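Side-chain contacts in Dye-decolorizing peroxidase Tfu_3078 (Thermobifida fusca, PDB 5FW4), which is a heme b peroxidase that uses hydrogen peroxide to oxidise many compounds, with high reactivity towards anthraquinone dyes: residues 109-114 against 184-189; 359-364 against 368-373. All blocks are in the same frame, centred on the assembly; numbering follows the deposited sequence.

Overall arrangement
The two contacts belong to the two ferredoxin-like halves of the DyP fold. Interaction 1 lies in the N-terminal half and packs helix 97-120 on strand 184-190 of one four-stranded antiparallel sheet. Interaction 2 lies in the C-terminal half and joins strands 353-363 and 369-379 of the other sheet. Their centres are about 27 Å apart, and their nearest atoms about 12 Å, so they do not touch. Interaction 1 is away from the heme site. Interaction 2 reaches the heme through Leu373, whose side chain is about 4 Å from that of Asp242, the inferred proton acceptor, and about 8 Å from that of His338, the inferred proximal ligand.

Interaction 1: residues 109-114 against 184-189; sequences RSWTEL and FMLQVG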
loop_
_atom_site.group_PDB
_atom_site.type_symbol
_atom_site.label_atom_id
_atom_site.label_comp_id
_atom_site.label_asym_id
_atom_site.label_seq_id
_atom_site.Cartn_x
_atom_site.Cartn_y
_atom_site.Cartn_z
ATOM N N ARG A 109 -10.410 23.117 -12.900
ATOM C CA ARG A 109 -9.945 23.109 -14.272
ATOM C C ARG A 109 -8.683 22.262 -14.449
ATOM O O ARG A 109 -8.598 21.455 -15.375
ATOM C CB ARG A 109 -9.685 24.541 -14.782
ATOM C CG ARG A 109 -9.519 24.568 -16.292
ATOM C CD ARG A 109 -9.254 25.974 -16.800
ATOM N NE ARG A 109 -10.454 26.806 -16.858
ATOM C CZ ARG A 109 -11.331 26.836 -17.869
ATOM N NH1 ARG A 109 -11.213 26.037 -18.923
ATOM N NH2 ARG A 109 -12.363 27.666 -17.811
ATOM N N SER A 110 -7.687 22.435 -13.594
ATOM C CA SER A 110 -6.420 21.724 -13.790
ATOM C C SER A 110 -6.677 20.226 -13.693
ATOM O O SER A 110 -6.175 19.394 -14.481
ATOM C CB SER A 110 -5.420 22.094 -12.698
ATOM O OG SER A 110 -5.210 23.476 -12.619
ATOM N N TRP A 111 -7.469 19.875 -12.698
ATOM C CA TRP A 111 -7.746 18.454 -12.500
ATOM C C TRP A 111 -8.511 17.868 -13.660
ATOM O O TRP A 111 -8.168 16.791 -14.148
ATOM C CB TRP A 111 -8.473 18.209 -11.163
ATOM C CG TRP A 111 -7.607 18.343 -9.933
ATOM C CD1 TRP A 111 -6.287 18.016 -9.806
ATOM C CD2 TRP A 111 -8.040 18.747 -8.634
ATOM N NE1 TRP A 111 -5.858 18.241 -8.517
ATOM C CE2 TRP A 111 -6.918 18.705 -7.783
ATOM C CE3 TRP A 111 -9.277 19.148 -8.105
ATOM C CZ2 TRP A 111 -6.991 19.064 -6.455
ATOM C CZ3 TRP A 111 -9.337 19.535 -6.792
ATOM C CH2 TRP A 111 -8.213 19.469 -5.973
ATOM N N THR A 112 -9.542 18.553 -14.112
ATOM C CA THR A 112 -10.333 18.079 -15.233
ATOM C C THR A 112 -9.451 17.850 -16.437
ATOM O O THR A 112 -9.521 16.812 -17.079
ATOM C CB THR A 112 -11.485 19.047 -15.599
ATOM O OG1 THR A 112 -12.424 19.150 -14.512
ATOM C CG2 THR A 112 -12.228 18.549 -16.857
ATOM N N GLU A 113 -8.615 18.829 -16.741
ATOM C CA GLU A 113 -7.785 18.761 -17.916
ATOM C C GLU A 113 -6.738 17.672 -17.796
ATOM O O GLU A 113 -6.456 16.976 -18.770
ATOM C CB GLU A 113 -7.161 20.145 -18.204
ATOM C CG GLU A 113 -8.217 21.175 -18.553
ATOM C CD GLU A 113 -7.660 22.559 -18.903
ATOM O OE1 GLU A 113 -6.420 22.764 -18.970
ATOM O OE2 GLU A 113 -8.495 23.457 -19.116
ATOM N N LEU A 114 -6.188 17.496 -16.600
ATOM C CA LEU A 114 -5.215 16.445 -16.383
ATOM C C LEU A 114 -5.882 15.059 -16.344
ATOM O O LEU A 114 -5.345 14.126 -16.922
ATOM C CB LEU A 114 -4.401 16.656 -15.106
ATOM C CG LEU A 114 -3.321 15.595 -14.893
ATOM C CD1 LEU A 114 -2.393 15.479 -16.111
ATOM C CD2 LEU A 114 -2.497 15.905 -13.640
ATOM N N PHE A 184 -12.668 19.020 -1.561
ATOM C CA PHE A 184 -12.546 18.284 -2.786
ATOM C C PHE A 184 -12.148 16.845 -2.541
ATOM O O PHE A 184 -11.496 16.506 -1.529
ATOM C CB PHE A 184 -11.442 18.874 -3.673
ATOM C CG PHE A 184 -11.658 20.288 -4.018
ATOM C CD1 PHE A 184 -12.542 20.643 -5.026
ATOM C CD2 PHE A 184 -10.970 21.279 -3.347
ATOM C CE1 PHE A 184 -12.717 21.985 -5.360
ATOM C CE2 PHE A 184 -11.152 22.616 -3.665
ATOM C CZ PHE A 184 -12.018 22.962 -4.681
ATOM N N MET A 185 -12.442 16.043 -3.544
ATOM C CA MET A 185 -11.885 14.715 -3.623
ATOM C C MET A 185 -11.224 14.368 -4.933
ATOM O O MET A 185 -11.748 14.621 -5.999
ATOM C CB MET A 185 -12.955 13.650 -3.392
ATOM C CG MET A 185 -12.350 12.267 -3.535
ATOM S SD MET A 185 -13.479 10.940 -3.863
ATOM C CE MET A 185 -14.296 11.398 -5.369
ATOM N N LEU A 186 -10.119 13.672 -4.816
ATOM C CA LEU A 186 -9.576 12.917 -5.906
ATOM C C LEU A 186 -9.641 11.452 -5.580
ATOM O O LEU A 186 -9.098 11.040 -4.559
ATOM C CB LEU A 186 -8.115 13.295 -6.119
ATOM C CG LEU A 186 -7.900 14.689 -6.699
ATOM C CD1 LEU A 186 -6.396 14.931 -6.707
ATOM C CD2 LEU A 186 -8.505 14.790 -8.091
ATOM N N GLN A 187 -10.276 10.673 -6.451
ATOM C CA GLN A 187 -10.141 9.224 -6.418
ATOM C C GLN A 187 -9.348 8.786 -7.634
ATOM O O GLN A 187 -9.771 9.001 -8.785
ATOM C CB GLN A 187 -11.498 8.489 -6.348
ATOM C CG GLN A 187 -11.349 6.961 -6.473
ATOM C CD GLN A 187 -12.636 6.205 -6.706
ATOM O OE1 GLN A 187 -12.946 5.224 -5.984
ATOM N NE2 GLN A 187 -13.386 6.602 -7.732
ATOM N N VAL A 188 -8.197 8.181 -7.375
ATOM C CA VAL A 188 -7.313 7.712 -8.424
ATOM C C VAL A 188 -7.177 6.214 -8.271
ATOM O O VAL A 188 -6.861 5.706 -7.170
ATOM C CB VAL A 188 -5.947 8.440 -8.342
ATOM C CG1 VAL A 188 -5.140 8.284 -9.616
ATOM C CG2 VAL A 188 -6.179 9.905 -8.018
ATOM N N GLY A 189 -7.388 5.521 -9.385
ATOM C CA GLY A 189 -7.339 4.070 -9.424
ATOM C C GLY A 189 -6.449 3.573 -10.525
ATOM O O GLY A 189 -6.382 4.177 -11.609
#
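Trp111 of the helix is wedged against Phe184 and Leu186 of the strand. Its six-membered ring points its edge at the face of Phe184. CZ3 of Trp111 leads, 3.7 Å from CG of Phe184. The ring planes stand at 75°, a T-shaped stack with centroids 5.4 Å apart. Leu186 instead comes over one indole face. Its CD2 sits 4.0 Å from the centroid of the five-membered ring, close to the ring normal, as a CH-pi contact. The other methyl, CD1, lies 3.8 Å from NE1 of Trp111. CG of Trp111 is anti to its carbonyl carbon (chi1 -74°), and the indole extends from the helix to the strand. Leu87 of strand 81-89 also touches Trp111 and Leu186.

The other side of the helix is looser. Arg109 and Glu113 are exposed there, one turn apart, and the salt bridge between them is long, NH1 of Arg109 to OE2 of Glu113 at 3.8 Å. Neither touches the strand.

The contact itself is buried and apolar. The one polar atom of the indole, NE1, bonds to the backbone O of Leu203. Helix and sheet are therefore joined here by ring and methyl packing, while the indole N-H is satisfied by a third element.

Interaction 2: residues 359-364 against 368-373; sequences YDQGWR and VRDAGL. With HEM (protoporphyrin IX containing Fe), chain C.
Arg369 lies flat on Trp363 and grips Asp360 end-on. Its guanidinium is 19° from the indole plane, with CZ 4.2 Å from the centroid of the six-membered ring of Trp363, a cation-pi stack. The bend at chi2 (73°) folds Arg369 over the indole, with CD 3.3 Å from NE1 of Trp363. NH1 of Arg369 bonds OD1 of Asp360 at 2.7 Å, and NH2 of Arg369 bonds OD2 at 3.1 Å. Both meet the carboxylate from above its plane. NH1 of Arg369 also reaches Gly362 O at 3.0 Å. Glu201 of the second subunit is a further salt-bridge partner of NH2. Without this guanidinium, as with an alanine here, Asp360 would probably lose its charged mate within the hairpin, and the indole face its stacking partner.

CA of Gly372 meets the face of the Tyr359 ring in a CH-pi contact, 3.6 Å from the centroid. Water 1 links OH of Tyr359 to OD1 of Asp370, which also forms a salt bridge with Arg281 of strand 275-284.

Leu373 CD2 ends 3.6 Å from C3B of the heme. The strands form an antiparallel beta hairpin with a classic bulge, Gln361 and Gly362 facing Asp370. OD1 of Asp360 closes an Asx turn there, and the hairpin leads into the heme pocket.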
loop_
_atom_site.group_PDB
_atom_site.type_symbol
_atom_site.label_atom_id
_atom_site.label_comp_id
_atom_site.label_asym_id
_atom_site.label_seq_id
_atom_site.Cartn_x
_atom_site.Cartn_y
_atom_site.Cartn_z
ATOM N N TYR A 359 -7.570 -1.808 3.138
ATOM C CA TYR A 359 -6.405 -1.017 3.559
ATOM C C TYR A 359 -5.680 -1.721 4.642
ATOM O O TYR A 359 -6.303 -2.469 5.487
ATOM C CB TYR A 359 -6.769 0.412 3.982
ATOM C CG TYR A 359 -7.481 0.618 5.296
ATOM C CD1 TYR A 359 -6.783 0.808 6.464
ATOM C CD2 TYR A 359 -8.866 0.669 5.351
ATOM C CE1 TYR A 359 -7.421 1.076 7.657
ATOM C CE2 TYR A 359 -9.540 0.899 6.535
ATOM C CZ TYR A 359 -8.821 1.073 7.704
ATOM O OH TYR A 359 -9.470 1.290 8.907
ATOM N N ASP A 360 -4.370 -1.585 4.579
ATOM C CA ASP A 360 -3.420 -2.119 5.535
ATOM C C ASP A 360 -2.414 -1.046 5.846
ATOM O O ASP A 360 -1.570 -0.658 4.993
ATOM C CB ASP A 360 -2.771 -3.383 4.998
ATOM C CG ASP A 360 -1.873 -4.106 6.038
ATOM O OD1 ASP A 360 -1.411 -3.477 7.031
ATOM O OD2 ASP A 360 -1.555 -5.300 5.807
ATOM N N GLN A 361 -2.539 -0.515 7.058
ATOM C CA GLN A 361 -1.694 0.533 7.561
ATOM C C GLN A 361 -0.899 0.050 8.758
ATOM O O GLN A 361 -0.543 0.818 9.651
ATOM C CB GLN A 361 -2.524 1.799 7.846
ATOM C CG GLN A 361 -3.117 2.420 6.576
ATOM C CD GLN A 361 -2.065 3.070 5.665
ATOM O OE1 GLN A 361 -1.952 2.749 4.491
ATOM N NE2 GLN A 361 -1.298 3.946 6.225
ATOM N N GLY A 362 -0.629 -1.251 8.793
ATOM C CA GLY A 362 0.182 -1.816 9.873
ATOM C C GLY A 362 -0.481 -1.729 11.266
ATOM O O GLY A 362 -1.609 -2.228 11.492
ATOM N N TRP A 363 0.240 -1.155 12.224
ATOM C CA TRP A 363 -0.196 -1.135 13.637
ATOM C C TRP A 363 -0.067 0.295 14.159
ATOM O O TRP A 363 0.768 1.085 13.705
ATOM C CB TRP A 363 0.606 -2.125 14.500
ATOM C CG TRP A 363 0.291 -3.516 14.190
ATOM C CD1 TRP A 363 -0.568 -4.357 14.907
ATOM C CD2 TRP A 363 0.785 -4.289 13.081
ATOM N NE1 TRP A 363 -0.635 -5.592 14.270
ATOM C CE2 TRP A 363 0.158 -5.559 13.137
ATOM C CE3 TRP A 363 1.670 -4.020 12.020
ATOM C CZ2 TRP A 363 0.417 -6.571 12.195
ATOM C CZ3 TRP A 363 1.915 -5.031 11.076
ATOM C CH2 TRP A 363 1.292 -6.300 11.189
ATOM N N ARG A 364 -0.914 0.617 15.111
ATOM C CA ARG A 364 -1.021 1.949 15.664
ATOM C C ARG A 364 -0.584 1.882 17.141
ATOM O O ARG A 364 -0.052 0.853 17.564
ATOM C CB ARG A 364 -2.475 2.428 15.385
ATOM C CG ARG A 364 -3.286 2.878 16.565
ATOM C CD ARG A 364 -4.786 2.813 16.385
ATOM N NE ARG A 364 -5.220 3.296 15.109
ATOM C CZ ARG A 364 -6.489 3.450 14.777
ATOM N NH1 ARG A 364 -7.439 3.214 15.655
ATOM N NH2 ARG A 364 -6.791 3.871 13.555
ATOM N N VAL A 368 -2.790 -1.675 18.326
ATOM C CA VAL A 368 -3.987 -1.811 17.543
ATOM C C VAL A 368 -3.649 -1.990 16.053
ATOM O O VAL A 368 -2.825 -1.231 15.454
ATOM C CB VAL A 368 -4.944 -0.620 17.810
ATOM C CG1 VAL A 368 -6.187 -0.690 16.937
ATOM C CG2 VAL A 368 -5.351 -0.545 19.289
ATOM N N ARG A 369 -4.305 -2.971 15.438
ATOM C CA ARG A 369 -4.150 -3.255 14.014
ATOM C C ARG A 369 -4.858 -2.171 13.234
ATOM O O ARG A 369 -6.068 -1.995 13.377
ATOM C CB ARG A 369 -4.718 -4.654 13.670
ATOM C CG ARG A 369 -4.463 -5.079 12.229
ATOM C CD ARG A 369 -2.999 -5.433 12.013
ATOM N NE ARG A 369 -2.823 -6.178 10.775
ATOM C CZ ARG A 369 -2.357 -5.718 9.623
ATOM N NH1 ARG A 369 -1.935 -4.457 9.506
ATOM N NH2 ARG A 369 -2.269 -6.554 8.594
ATOM N N ASP A 370 -4.099 -1.374 12.448
ATOM C CA ASP A 370 -4.688 -0.357 11.622
ATOM C C ASP A 370 -4.910 -0.906 10.194
ATOM O O ASP A 370 -4.119 -0.623 9.246
ATOM C CB ASP A 370 -3.739 0.856 11.579
ATOM C CG ASP A 370 -4.369 2.085 11.027
ATOM O OD1 ASP A 370 -5.578 2.110 10.694
ATOM O OD2 ASP A 370 -3.574 3.056 10.872
ATOM N N ALA A 371 -5.992 -1.659 10.030
ATOM C CA ALA A 371 -6.392 -2.257 8.765
ATOM C C ALA A 371 -7.906 -2.391 8.708
ATOM O O ALA A 371 -8.580 -2.305 9.730
ATOM C CB ALA A 371 -5.703 -3.585 8.519
ATOM N N GLY A 372 -8.418 -2.560 7.509
ATOM C CA GLY A 372 -9.766 -2.306 7.259
ATOM C C GLY A 372 -10.309 -2.279 5.896
ATOM O O GLY A 372 -9.783 -2.830 4.984
ATOM N N LEU A 373 -11.501 -1.719 5.828
ATOM C CA LEU A 373 -12.261 -1.487 4.602
ATOM C C LEU A 373 -12.375 0.018 4.378
ATOM O O LEU A 373 -12.954 0.775 5.206
ATOM C CB LEU A 373 -13.664 -2.096 4.681
ATOM C CG LEU A 373 -14.587 -1.962 3.464
ATOM C CD1 LEU A 373 -13.973 -2.749 2.311
ATOM C CD2 LEU A 373 -16.023 -2.450 3.752
HETATM C CHA HEM C . -23.362 -6.669 1.906
HETATM C CHB HEM C . -19.226 -6.719 4.424
HETATM C CHC HEM C . -20.111 -2.179 5.829
HETATM C CHD HEM C . -24.105 -2.043 3.095
HETATM C C1A HEM C . -22.170 -7.054 2.468
HETATM C C2A HEM C . -21.626 -8.346 2.330
HETATM C C3A HEM C . -20.480 -8.362 3.056
HETATM C C4A HEM C . -20.302 -7.097 3.630
HETATM C CMA HEM C . -19.527 -9.487 3.192
HETATM C CAA HEM C . -22.229 -9.502 1.572
HETATM C CBA HEM C . -21.761 -9.593 0.124
HETATM C CGA HEM C . -22.353 -8.497 -0.713
HETATM O O1A HEM C . -21.601 -7.552 -1.074
HETATM O O2A HEM C . -23.566 -8.545 -1.039
HETATM C C1B HEM C . -19.128 -5.455 5.034
HETATM C C2B HEM C . -18.056 -5.074 5.877
HETATM C C3B HEM C . -18.282 -3.788 6.284
HETATM C C4B HEM C . -19.537 -3.400 5.639
HETATM C CMB HEM C . -16.880 -5.942 6.224
HETATM C CAB HEM C . -17.483 -2.874 7.109
HETATM C CBB HEM C . -16.221 -3.114 7.470
HETATM C C1C HEM C . -21.263 -1.738 5.218
HETATM C C2C HEM C . -21.791 -0.474 5.368
HETATM C C3C HEM C . -22.926 -0.434 4.566
HETATM C C4C HEM C . -23.076 -1.697 3.950
HETATM C CMC HEM C . -21.154 0.576 6.242
HETATM C CAC HEM C . -23.944 0.581 4.343
HETATM C CBC HEM C . -24.163 1.552 5.174
HETATM C C1D HEM C . -24.173 -3.342 2.564
HETATM C C2D HEM C . -25.281 -3.730 1.682
HETATM C C3D HEM C . -25.074 -5.028 1.362
HETATM C C4D HEM C . -23.853 -5.409 2.066
HETATM C CMD HEM C . -26.429 -2.868 1.184
HETATM C CAD HEM C . -25.944 -5.872 0.451
HETATM C CBD HEM C . -27.139 -6.389 1.257
HETATM C CGD HEM C . -28.111 -7.116 0.354
HETATM O O1D HEM C . -28.929 -6.510 -0.365
HETATM O O2D HEM C . -28.074 -8.365 0.321
HETATM N NA HEM C . -21.349 -6.296 3.279
HETATM N NB HEM C . -19.974 -4.434 4.919
HETATM N NC HEM C . -22.072 -2.471 4.394
HETATM N ND HEM C . -23.315 -4.373 2.783
HETATM FE FE HEM C . -21.746 -4.430 3.853
HETATM O O HOH W 1 -8.325 2.933 10.435
HETATM O O HOH W 2 -0.630 2.895 11.373
#